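Local coordinates for high-potential iron-sulfur protein isozyme 2 (Ectothiorhodospira shaposhnikovii, PDB 1HPI) that carries single electrons through a high-potential [4Fe-4S] cluster, serving anaerobic electron transport in photosynthetic bacteria, at residues G31-L35 against V59-W64. Residues are numbered along the deposited sequence; the frame is centred on the assembly and turned at random.
With SF4 (iron/sulfur cluster), chain B.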
ATOM      1  N   GLY A  31       1.651  12.660  -0.655  1.00 11.85           N
ATOM      2  CA  GLY A  31       2.054  12.496   0.727  1.00  9.26           C
ATOM      3  C   GLY A  31       1.445  11.234   1.333  1.00 14.37           C
ATOM      4  O   GLY A  31       1.891  10.753   2.370  1.00 18.33           O
ATOM      5  N   GLN A  32       0.412  10.690   0.705  1.00  8.68           N
ATOM      6  CA  GLN A  32      -0.199   9.482   1.236  1.00 10.49           C
ATOM      7  C   GLN A  32       0.639   8.289   0.802  1.00 12.87           C
ATOM      8  O   GLN A  32       0.927   8.136  -0.388  1.00  9.53           O
ATOM      9  CB  GLN A  32      -1.616   9.277   0.660  1.00 11.41           C
ATOM     10  CG  GLN A  32      -2.593  10.425   0.973  1.00 10.14           C
ATOM     11  CD  GLN A  32      -3.962  10.255   0.325  1.00 10.34           C
ATOM     12  OE1 GLN A  32      -4.182   9.396  -0.544  1.00 12.49           O
ATOM     13  NE2 GLN A  32      -4.903  11.095   0.741  1.00 16.16           N
ATOM     14  N   THR A  33       1.018   7.441   1.756  1.00  7.95           N
ATOM     15  CA  THR A  33       1.808   6.253   1.472  1.00  7.27           C
ATOM     16  C   THR A  33       1.390   5.153   2.440  1.00  6.84           C
ATOM     17  O   THR A  33       0.705   5.414   3.435  1.00  5.81           O
ATOM     18  CB  THR A  33       3.337   6.456   1.629  1.00 10.09           C
ATOM     19  OG1 THR A  33       3.615   6.749   2.981  1.00 12.62           O
ATOM     20  CG2 THR A  33       3.858   7.563   0.719  1.00  9.61           C
ATOM     21  N   CYS A  34       1.825   3.924   2.147  1.00  6.93           N
ATOM     22  CA  CYS A  34       1.485   2.825   3.019  1.00  7.29           C
ATOM     23  C   CYS A  34       2.038   3.151   4.396  1.00 16.59           C
ATOM     24  O   CYS A  34       1.403   2.913   5.420  1.00  7.36           O
ATOM     25  CB  CYS A  34       2.090   1.496   2.530  1.00  4.28           C
ATOM     26  SG  CYS A  34       1.334   0.934   0.997  1.00  7.82           S
ATOM     27  N   LEU A  35       3.245   3.712   4.398  1.00 10.36           N
ATOM     28  CA  LEU A  35       3.899   4.073   5.640  1.00 11.76           C
ATOM     29  C   LEU A  35       3.024   4.892   6.578  1.00 20.82           C
ATOM     30  O   LEU A  35       3.062   4.691   7.794  1.00 13.59           O
ATOM     31  CB  LEU A  35       5.304   4.668   5.420  1.00  9.30           C
ATOM     32  CG  LEU A  35       6.182   4.706   6.674  1.00 19.77           C
ATOM     33  CD1 LEU A  35       6.386   3.318   7.273  1.00 19.21           C
ATOM     34  CD2 LEU A  35       7.535   5.289   6.301  1.00 27.11           C
ATOM     35  N   VAL A  59       3.577  -5.235   1.753  1.00  8.63           N
ATOM     36  CA  VAL A  59       3.376  -4.158   0.790  1.00  7.75           C
ATOM     37  C   VAL A  59       4.529  -3.167   0.914  1.00 11.95           C
ATOM     38  O   VAL A  59       5.209  -3.137   1.944  1.00 10.40           O
ATOM     39  CB  VAL A  59       2.032  -3.449   0.926  1.00  8.43           C
ATOM     40  CG1 VAL A  59       0.917  -4.487   0.809  1.00 13.06           C
ATOM     41  CG2 VAL A  59       1.947  -2.711   2.254  1.00  6.67           C
ATOM     42  N   SER A  60       4.746  -2.371  -0.127  1.00  5.08           N
ATOM     43  CA  SER A  60       5.801  -1.377  -0.141  1.00  6.20           C
ATOM     44  C   SER A  60       5.495  -0.195   0.778  1.00 12.67           C
ATOM     45  O   SER A  60       4.429   0.416   0.685  1.00  6.93           O
ATOM     46  CB  SER A  60       5.950  -0.895  -1.572  1.00  7.36           C
ATOM     47  OG  SER A  60       6.802   0.234  -1.599  1.00  9.86           O
ATOM     48  N   ALA A  61       6.415   0.159   1.681  1.00  8.87           N
ATOM     49  CA  ALA A  61       6.174   1.289   2.569  1.00 14.11           C
ATOM     50  C   ALA A  61       5.941   2.585   1.779  1.00 11.32           C
ATOM     51  O   ALA A  61       5.297   3.537   2.231  1.00 10.24           O
ATOM     52  CB  ALA A  61       7.339   1.456   3.531  1.00 11.46           C
ATOM     53  N   ASN A  62       6.475   2.629   0.569  1.00  5.14           N
ATOM     54  CA  ASN A  62       6.305   3.821  -0.247  1.00  8.49           C
ATOM     55  C   ASN A  62       5.155   3.715  -1.230  1.00 11.83           C
ATOM     56  O   ASN A  62       5.026   4.575  -2.101  1.00 10.37           O
ATOM     57  CB  ASN A  62       7.541   4.085  -1.120  1.00 15.15           C
ATOM     58  CG  ASN A  62       8.807   4.064  -0.315  1.00 27.58           C
ATOM     59  OD1 ASN A  62       9.680   3.213  -0.532  1.00 55.85           O
ATOM     60  ND2 ASN A  62       8.901   4.995   0.629  1.00 26.61           N
ATOM     61  N   GLY A  63       4.339   2.671  -1.100  1.00  9.54           N
ATOM     62  CA  GLY A  63       3.209   2.441  -1.997  1.00  5.80           C
ATOM     63  C   GLY A  63       1.904   3.145  -1.635  1.00  4.37           C
ATOM     64  O   GLY A  63       1.862   4.046  -0.796  1.00  7.16           O
ATOM     65  N   TRP A  64       0.828   2.712  -2.292  1.00  6.38           N
ATOM     66  CA  TRP A  64      -0.489   3.285  -2.076  1.00  7.16           C
ATOM     67  C   TRP A  64      -1.553   2.428  -2.739  1.00  7.57           C
ATOM     68  O   TRP A  64      -1.260   1.732  -3.697  1.00  9.31           O
ATOM     69  CB  TRP A  64      -0.539   4.677  -2.767  1.00  5.93           C
ATOM     70  CG  TRP A  64      -1.809   5.441  -2.534  1.00  7.70           C
ATOM     71  CD1 TRP A  64      -2.045   6.304  -1.520  1.00 10.33           C
ATOM     72  CD2 TRP A  64      -3.002   5.430  -3.332  1.00  9.67           C
ATOM     73  NE1 TRP A  64      -3.310   6.823  -1.618  1.00  9.84           N
ATOM     74  CE2 TRP A  64      -3.921   6.309  -2.728  1.00  9.42           C
ATOM     75  CE3 TRP A  64      -3.375   4.760  -4.491  1.00  6.51           C
ATOM     76  CZ2 TRP A  64      -5.196   6.527  -3.264  1.00 13.96           C
ATOM     77  CZ3 TRP A  64      -4.629   4.972  -5.016  1.00  7.00           C
ATOM     78  CH2 TRP A  64      -5.532   5.845  -4.412  1.00  1.93           C
TER
HETATM   79 FE1  SF4 B  80      -0.788   0.543   1.612  1.00  8.54          FE
HETATM   80 FE2  SF4 B  80      -2.843   1.300   3.256  1.00 10.35          FE
HETATM   81 FE3  SF4 B  80      -2.373  -1.344   2.713  1.00  9.58          FE
HETATM   82 FE4  SF4 B  80      -3.300   0.297   0.742  1.00  8.32          FE
HETATM   83  S1  SF4 B  80      -4.345  -0.213   2.670  1.00  8.26           S
HETATM   84  S2  SF4 B  80      -1.646  -1.217   0.553  1.00  8.80           S
HETATM   85  S3  SF4 B  80      -2.308   2.209   1.277  1.00  7.13           S
HETATM   86  S4  SF4 B  80      -0.977   0.088   3.768  1.00  8.22           S
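Cys34 gives up more surface to 59-64 than any other residue of this contact (81 Å²). Its SG binds FE1 of the cluster at 2.2 Å, and its N adds a weak hydrogen bond to Gly63 O (2.9 Å, 129°). The sulfur also lies 3.2 Å from Ser60 O and 3.9 Å from Val59 CG2, so the end of strand 57-60 and the first residue of the turn line one side of the ligating sulfur. That turn, type I from Ser60 to Gly63, is closed by Gly63 N to Ser60 O (2.9 Å); Ser60 OG, also hydrogen-bonded to His18 O, adds an ST turn by accepting from Asn62 N at 3.2 Å. An ideal CB on Gly63 would stand 3.5 Å from Cys34 SG and 3.2 Å from Ser60 O, which favours glycine here.

Trp64, with 64 Å² covered, donates from NE1 to Gln32 OE1 (2.9 Å, 148°), the acceptor lying at the ring edge near its plane; the ring also packs edge-to-face with Tyr28. Ala61 follows with 58 Å²: its O accepts the better-aligned bond from Leu35 N (3.0 Å, 150°), and its CB sits 4.2 Å from Leu35 CB. Cys34 and Leu35 open the Cys-X-X-Cys motif, whose second cysteine, Cys37, also binds the cluster. Such a cysteine loop, held against a turn and an aromatic residue beside the cubane, belongs to the buried [4Fe-4S] site of the HiPIP fold.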